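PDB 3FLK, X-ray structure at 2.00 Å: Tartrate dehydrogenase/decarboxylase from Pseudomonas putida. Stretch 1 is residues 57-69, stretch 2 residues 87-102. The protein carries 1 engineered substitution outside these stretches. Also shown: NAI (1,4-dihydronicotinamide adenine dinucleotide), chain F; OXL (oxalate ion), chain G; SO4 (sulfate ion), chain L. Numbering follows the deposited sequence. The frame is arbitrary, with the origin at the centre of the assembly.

Stretch 1 57-69: KMMPDDWAEQLKQ
Stretch 2 (87-102) HISLWGSLLKFRREFD

Stretch 1 opens as an irregular loop and turns into a short helix through 63-67; stretch 2 brings a helix through 87-91, the Gly 92-Ser 93 segment, with Ser 93 at the N-cap position of helix 94-100, and then that second helix. Helices 63-67 and 94-100 run at 65° between N-to-C directions, with axes no closer than 11.9 Å, and side chains, chiefly Trp 63, Leu 67, Phe 97 and Phe 101, occupy the space between them. CA-CA register is 5.5 Å for Met 58-Gly 92 and 8.2 Å for Ala 64-Phe 97. No direct hydrogen bond crosses the 615 Å² contact; it is largely apolar packing, with water bridges at the Trp 63 indole.

Lys 57 (phi/psi -143/153; chi1 p, then t, t, t) leads away: its NZ forms a salt bridge with Asp 61 OD1 at 3.0 Å and donates to sulfate O1 at 3.1 Å. Met 58, a selenomethionine (-68/-32; m, m, m), packs against the Gly 92-Ser 93 segment. Its CB lies 3.3 Å from Gly 92 O and its SE 3.7 Å from Ser 89 CA. Gly 92 (-86/-5) leaves the necessary room, since an ideal CB there would stand 2.7 Å from Met 58 CG. Ser 93 OG donates to Ser 89 O at 2.7 Å, a bond within stretch 2.

Met 59, also selenomethionine (-144/156; m, t, m), places CE 3.3 Å from Gly 92 O and SE 3.5 Å from Phe 97 CE1. Met 59 SE is 4.2 Å from the centroid of the Phe 97 ring, 49° off its normal, an oblique approach.

Pro 60 to Trp 63 form a type I turn (Asp 61 -58/-30, Asp 62 -100/28), closed by Trp 63 N to Pro 60 O at 3.2 Å. Asp 62 OD1 accepts from Gln 66 NE2 at 3.0 Å.

Trp 63 (-56/-40; chi1 p, chi2 -92°) is the centrepiece, covered over 96 Å². Phe 97 (chi1 m, chi2 -27°) directs its edge toward the face of the Trp 63 six-membered ring in an offset edge-to-face pair: centroids 5.3 Å apart, planes at 65°, Trp 63 CZ3 to Phe 97 CD1 3.4 Å. Phe 101 (m, -21°) meets the same six-membered ring obliquely, with centroids at 5.5 Å and planes at 59°. The single N-H of Trp 63 NE1 is shared between water 1 and water 2, each O 3.3 Å from NE1; water 1 donates to Glu 100 OE2 at 3.1 Å, bridging the stretches, and water 2 also accepts a weak bond from Lys 96 NZ at 3.4 Å.

Ala 64 (-69/-39) sets its CB 4.3 Å from Phe 101 CE1. Leu 67 (-78/-21; m, t), held by its N to Trp 63 O at 3.0 Å, touches both phenylalanines: Leu 67 CD1 to Phe 97 CE1 is 3.3 Å, and Leu 67 CB to Phe 101 CE2 is 4.0 Å. Lys 68 (m, t, m, m) adds its aliphatic portion, CG lying 3.9 Å from Phe 101 CE1.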

# COMPACT_ATOMS: atom_id res chain seq x y z
N LYS A 57 -21.89 -20.38 12.65
CA LYS A 57 -21.41 -19.07 13.08
C LYS A 57 -20.01 -19.19 13.66
O LYS A 57 -19.63 -20.24 14.17
CB LYS A 57 -22.37 -18.43 14.10
CG LYS A 57 -22.75 -19.32 15.28
CD LYS A 57 -23.95 -18.76 16.01
CE LYS A 57 -24.62 -19.82 16.87
NZ LYS A 57 -25.91 -19.33 17.42
N MSE A 58 -19.24 -18.10 13.58
CA MSE A 58 -17.85 -18.08 14.03
C MSE A 58 -17.71 -18.22 15.54
O MSE A 58 -16.73 -18.79 16.03
CB MSE A 58 -17.16 -16.80 13.55
CG MSE A 58 -17.03 -16.67 12.04
SE MSE A 58 -15.91 -18.05 11.22
CE MSE A 58 -14.29 -17.79 12.27
N MSE A 59 -18.69 -17.69 16.27
CA MSE A 59 -18.65 -17.64 17.73
C MSE A 59 -20.05 -17.85 18.31
O MSE A 59 -21.04 -17.59 17.62
CB MSE A 59 -18.13 -16.28 18.20
CG MSE A 59 -16.84 -15.84 17.54
SE MSE A 59 -16.11 -14.28 18.39
CE MSE A 59 -17.39 -12.93 17.79
N PRO A 60 -20.14 -18.32 19.57
CA PRO A 60 -21.44 -18.39 20.24
C PRO A 60 -22.04 -17.00 20.44
O PRO A 60 -21.31 -16.00 20.49
CB PRO A 60 -21.11 -19.02 21.60
CG PRO A 60 -19.66 -18.75 21.81
CD PRO A 60 -19.06 -18.82 20.44
N ASP A 61 -23.37 -16.94 20.55
CA ASP A 61 -24.09 -15.67 20.68
C ASP A 61 -23.66 -14.85 21.90
O ASP A 61 -23.73 -13.62 21.88
CB ASP A 61 -25.61 -15.92 20.72
CG ASP A 61 -26.18 -16.35 19.38
OD1 ASP A 61 -25.41 -16.53 18.41
OD2 ASP A 61 -27.42 -16.50 19.29
N ASP A 62 -23.22 -15.53 22.96
CA ASP A 62 -22.85 -14.87 24.21
C ASP A 62 -21.33 -14.66 24.38
O ASP A 62 -20.83 -14.59 25.50
CB ASP A 62 -23.43 -15.62 25.41
CG ASP A 62 -22.83 -17.01 25.60
OD1 ASP A 62 -22.31 -17.59 24.62
OD2 ASP A 62 -22.88 -17.52 26.74
N TRP A 63 -20.62 -14.55 23.26
CA TRP A 63 -19.16 -14.41 23.28
C TRP A 63 -18.68 -13.21 24.10
O TRP A 63 -17.69 -13.31 24.83
CB TRP A 63 -18.59 -14.34 21.85
CG TRP A 63 -19.02 -13.13 21.08
CD1 TRP A 63 -20.11 -13.02 20.26
CD2 TRP A 63 -18.38 -11.84 21.06
NE1 TRP A 63 -20.18 -11.75 19.73
CE2 TRP A 63 -19.13 -11.01 20.21
CE3 TRP A 63 -17.24 -11.32 21.69
CZ2 TRP A 63 -18.78 -9.68 19.97
CZ3 TRP A 63 -16.90 -9.99 21.45
CH2 TRP A 63 -17.66 -9.19 20.59
N ALA A 64 -19.40 -12.09 24.00
CA ALA A 64 -19.02 -10.85 24.67
C ALA A 64 -19.19 -10.96 26.18
O ALA A 64 -18.37 -10.45 26.94
CB ALA A 64 -19.82 -9.67 24.13
N GLU A 65 -20.27 -11.63 26.59
CA GLU A 65 -20.53 -11.93 27.99
C GLU A 65 -19.39 -12.76 28.58
O GLU A 65 -18.94 -12.51 29.71
CB GLU A 65 -21.87 -12.68 28.11
CG GLU A 65 -22.26 -13.14 29.50
CD GLU A 65 -23.38 -14.17 29.47
OE1 GLU A 65 -24.55 -13.79 29.22
OE2 GLU A 65 -23.10 -15.37 29.70
N GLN A 66 -18.91 -13.74 27.81
CA GLN A 66 -17.84 -14.63 28.26
C GLN A 66 -16.48 -13.93 28.36
O GLN A 66 -15.76 -14.10 29.35
CB GLN A 66 -17.73 -15.85 27.35
CG GLN A 66 -18.95 -16.77 27.37
CD GLN A 66 -18.73 -18.05 26.59
OE1 GLN A 66 -17.77 -18.78 26.82
NE2 GLN A 66 -19.65 -18.34 25.67
N LEU A 67 -16.14 -13.13 27.35
CA LEU A 67 -14.82 -12.50 27.29
C LEU A 67 -14.66 -11.28 28.19
O LEU A 67 -13.53 -10.91 28.52
CB LEU A 67 -14.45 -12.16 25.84
CG LEU A 67 -14.27 -13.33 24.87
CD1 LEU A 67 -13.81 -12.80 23.53
CD2 LEU A 67 -13.29 -14.38 25.39
N LYS A 68 -15.77 -10.66 28.59
CA LYS A 68 -15.72 -9.52 29.52
C LYS A 68 -15.27 -9.92 30.92
O LYS A 68 -14.89 -9.07 31.73
CB LYS A 68 -17.07 -8.80 29.57
CG LYS A 68 -17.21 -7.70 28.52
CD LYS A 68 -18.29 -6.68 28.90
CE LYS A 68 -19.66 -7.08 28.38
NZ LYS A 68 -19.80 -6.88 26.91
N GLN A 69 -15.29 -11.22 31.21
CA GLN A 69 -14.82 -11.77 32.48
C GLN A 69 -13.29 -11.89 32.51
O GLN A 69 -12.71 -12.27 33.53
CB GLN A 69 -15.46 -13.13 32.77
CG GLN A 69 -16.97 -13.23 32.50
CD GLN A 69 -17.76 -12.09 33.11
OE1 GLN A 69 -18.45 -11.35 32.40
NE2 GLN A 69 -17.66 -11.93 34.43
N HIS A 87 -14.27 -12.77 4.22
CA HIS A 87 -15.10 -11.70 4.77
C HIS A 87 -16.05 -12.22 5.85
O HIS A 87 -16.36 -11.50 6.80
CB HIS A 87 -15.84 -10.93 3.68
CG HIS A 87 -16.94 -11.70 3.01
ND1 HIS A 87 -16.70 -12.61 2.00
CD2 HIS A 87 -18.28 -11.70 3.20
CE1 HIS A 87 -17.84 -13.13 1.60
NE2 HIS A 87 -18.82 -12.60 2.32
N ILE A 88 -16.48 -13.47 5.72
CA ILE A 88 -17.33 -14.09 6.74
C ILE A 88 -16.55 -14.38 8.02
O ILE A 88 -17.00 -14.03 9.11
CB ILE A 88 -18.04 -15.36 6.20
CG1 ILE A 88 -19.08 -14.97 5.14
CG2 ILE A 88 -18.70 -16.14 7.34
CD1 ILE A 88 -19.67 -16.13 4.36
N SER A 89 -15.37 -14.99 7.89
CA SER A 89 -14.55 -15.34 9.05
C SER A 89 -14.06 -14.13 9.85
O SER A 89 -14.17 -14.12 11.08
CB SER A 89 -13.37 -16.25 8.65
OG SER A 89 -12.52 -15.62 7.72
N LEU A 90 -13.54 -13.12 9.16
CA LEU A 90 -13.00 -11.94 9.83
C LEU A 90 -14.08 -11.10 10.51
O LEU A 90 -13.93 -10.72 11.68
CB LEU A 90 -12.18 -11.07 8.87
CG LEU A 90 -11.22 -10.07 9.53
CD1 LEU A 90 -10.00 -10.77 10.11
CD2 LEU A 90 -10.78 -8.99 8.54
N TRP A 91 -15.16 -10.83 9.79
CA TRP A 91 -16.26 -10.02 10.30
C TRP A 91 -17.07 -10.72 11.38
O TRP A 91 -17.69 -10.07 12.22
CB TRP A 91 -17.18 -9.55 9.16
CG TRP A 91 -16.59 -8.42 8.38
CD1 TRP A 91 -15.75 -8.51 7.31
CD2 TRP A 91 -16.79 -7.02 8.62
NE1 TRP A 91 -15.41 -7.25 6.86
CE2 TRP A 91 -16.04 -6.32 7.65
CE3 TRP A 91 -17.53 -6.30 9.56
CZ2 TRP A 91 -16.01 -4.93 7.59
CZ3 TRP A 91 -17.50 -4.91 9.50
CH2 TRP A 91 -16.75 -4.24 8.53
N GLY A 92 -17.05 -12.05 11.37
CA GLY A 92 -17.76 -12.84 12.37
C GLY A 92 -16.98 -13.09 13.65
O GLY A 92 -17.52 -13.66 14.60
N SER A 93 -15.72 -12.65 13.69
CA SER A 93 -14.87 -12.89 14.85
C SER A 93 -14.03 -11.68 15.27
O SER A 93 -14.44 -10.90 16.13
CB SER A 93 -14.00 -14.14 14.64
OG SER A 93 -13.14 -13.97 13.52
N LEU A 94 -12.85 -11.52 14.66
CA LEU A 94 -11.88 -10.50 15.08
C LEU A 94 -12.41 -9.07 14.98
O LEU A 94 -12.18 -8.26 15.88
CB LEU A 94 -10.56 -10.65 14.31
CG LEU A 94 -9.44 -9.62 14.54
CD1 LEU A 94 -8.96 -9.57 15.99
CD2 LEU A 94 -8.29 -9.89 13.61
N LEU A 95 -13.11 -8.77 13.90
CA LEU A 95 -13.67 -7.43 13.71
C LEU A 95 -14.76 -7.10 14.74
O LEU A 95 -14.92 -5.94 15.12
CB LEU A 95 -14.15 -7.22 12.27
CG LEU A 95 -13.20 -6.49 11.31
CD1 LEU A 95 -11.71 -6.79 11.53
CD2 LEU A 95 -13.57 -6.74 9.86
N LYS A 96 -15.49 -8.12 15.19
CA LYS A 96 -16.43 -7.96 16.31
C LYS A 96 -15.71 -7.64 17.62
O LYS A 96 -16.17 -6.79 18.39
CB LYS A 96 -17.33 -9.18 16.46
CG LYS A 96 -18.45 -9.25 15.43
CD LYS A 96 -19.43 -10.39 15.73
CE LYS A 96 -20.59 -10.38 14.75
NZ LYS A 96 -21.50 -11.55 14.93
N PHE A 97 -14.60 -8.32 17.89
CA PHE A 97 -13.75 -8.01 19.04
C PHE A 97 -13.30 -6.55 19.01
O PHE A 97 -13.46 -5.82 19.98
CB PHE A 97 -12.49 -8.90 19.09
CG PHE A 97 -12.75 -10.36 19.34
CD1 PHE A 97 -13.88 -10.79 20.03
CD2 PHE A 97 -11.83 -11.31 18.91
CE1 PHE A 97 -14.09 -12.15 20.26
CE2 PHE A 97 -12.04 -12.67 19.14
CZ PHE A 97 -13.17 -13.09 19.82
N ARG A 98 -12.73 -6.14 17.87
CA ARG A 98 -12.17 -4.80 17.72
C ARG A 98 -13.21 -3.70 17.89
O ARG A 98 -12.95 -2.69 18.54
CB ARG A 98 -11.48 -4.66 16.36
CG ARG A 98 -10.18 -5.44 16.23
CD ARG A 98 -9.63 -5.34 14.82
NE ARG A 98 -8.29 -5.92 14.70
CZ ARG A 98 -7.67 -6.16 13.55
NH1 ARG A 98 -8.28 -5.89 12.39
NH2 ARG A 98 -6.46 -6.69 13.54
N ARG A 99 -14.40 -3.91 17.33
CA ARG A 99 -15.42 -2.87 17.30
C ARG A 99 -16.31 -2.84 18.54
O ARG A 99 -16.55 -1.77 19.10
CB ARG A 99 -16.24 -2.96 16.00
CG ARG A 99 -15.35 -2.70 14.79
CD ARG A 99 -16.08 -2.72 13.46
NE ARG A 99 -15.13 -2.35 12.41
CZ ARG A 99 -15.46 -1.81 11.23
NH1 ARG A 99 -16.72 -1.58 10.91
NH2 ARG A 99 -14.50 -1.51 10.37
N GLU A 100 -16.75 -4.01 18.98
CA GLU A 100 -17.63 -4.08 20.16
C GLU A 100 -16.91 -3.87 21.49
O GLU A 100 -17.53 -3.45 22.47
CB GLU A 100 -18.46 -5.37 20.16
CG GLU A 100 -19.60 -5.32 19.14
CD GLU A 100 -20.40 -6.60 19.07
OE1 GLU A 100 -20.79 -7.13 20.13
OE2 GLU A 100 -20.65 -7.06 17.94
N PHE A 101 -15.61 -4.15 21.52
CA PHE A 101 -14.79 -3.82 22.69
C PHE A 101 -14.07 -2.48 22.52
O PHE A 101 -13.19 -2.13 23.31
CB PHE A 101 -13.80 -4.94 23.03
CG PHE A 101 -14.45 -6.18 23.60
CD1 PHE A 101 -15.71 -6.11 24.20
CD2 PHE A 101 -13.79 -7.40 23.57
CE1 PHE A 101 -16.31 -7.25 24.73
CE2 PHE A 101 -14.38 -8.55 24.10
CZ PHE A 101 -15.64 -8.47 24.68
N ASP A 102 -14.47 -1.74 21.48
CA ASP A 102 -13.95 -0.40 21.18
C ASP A 102 -12.42 -0.31 21.31
O ASP A 102 -11.89 0.58 21.99
CB ASP A 102 -14.65 0.66 22.04
CG ASP A 102 -14.70 2.02 21.35
OD1 ASP A 102 -14.88 2.07 20.11
OD2 ASP A 102 -14.58 3.04 22.06
PA NAI F . -0.94 -14.38 6.07
O1A NAI F . -0.34 -13.39 6.99
O2A NAI F . -1.62 -15.47 6.79
O5B NAI F . 0.21 -15.00 5.15
C5B NAI F . 0.92 -14.24 4.19
C4B NAI F . 2.26 -14.90 3.88
O4B NAI F . 3.14 -14.72 4.97
C3B NAI F . 2.12 -16.40 3.65
O3B NAI F . 2.97 -16.77 2.59
C2B NAI F . 2.60 -17.01 4.96
O2B NAI F . 3.22 -18.26 4.77
C1B NAI F . 3.55 -15.97 5.52
N9A NAI F . 3.50 -15.93 6.99
C8A NAI F . 2.51 -15.40 7.77
N7A NAI F . 2.86 -15.57 9.07
C5A NAI F . 4.05 -16.20 9.12
C6A NAI F . 4.85 -16.62 10.18
N6A NAI F . 4.47 -16.39 11.44
N1A NAI F . 6.04 -17.26 9.92
C2A NAI F . 6.45 -17.48 8.62
N3A NAI F . 5.65 -17.06 7.58
C4A NAI F . 4.47 -16.44 7.82
O3 NAI F . -1.94 -13.56 5.09
PN NAI F . -2.77 -14.11 3.82
O1N NAI F . -2.09 -15.26 3.20
O2N NAI F . -3.04 -12.93 2.98
O5D NAI F . -4.15 -14.59 4.47
C5D NAI F . -4.34 -15.90 4.97
C4D NAI F . -5.59 -15.95 5.84
O4D NAI F . -5.37 -15.24 7.05
C3D NAI F . -6.82 -15.32 5.19
O3D NAI F . -7.93 -16.12 5.53
C2D NAI F . -6.94 -13.96 5.86
O2D NAI F . -8.27 -13.50 5.91
C1D NAI F . -6.38 -14.26 7.24
N1N NAI F . -5.80 -13.10 7.96
C2N NAI F . -6.20 -12.91 9.25
C3N NAI F . -5.69 -11.86 10.01
C7N NAI F . -5.94 -11.85 11.49
O7N NAI F . -6.60 -12.93 12.10
N7N NAI F . -5.53 -10.80 12.21
C4N NAI F . -4.76 -11.00 9.43
C5N NAI F . -4.35 -11.20 8.11
C6N NAI F . -4.88 -12.27 7.38
C1 OXL G . -5.69 -7.57 8.41
C2 OXL G . -5.09 -6.96 9.60
O1 OXL G . -4.94 -7.86 7.45
O2 OXL G . -5.83 -6.64 10.57
O3 OXL G . -6.92 -7.77 8.38
O4 OXL G . -3.85 -6.76 9.62
S SO4 L . -25.11 -19.87 21.62
O1 SO4 L . -24.60 -19.65 20.26
O2 SO4 L . -26.56 -20.01 21.57
O3 SO4 L . -24.52 -21.08 22.17
O4 SO4 L . -24.76 -18.73 22.47
O HOH W 1 -22.31 -9.65 18.35
O HOH W 2 -22.85 -12.37 17.92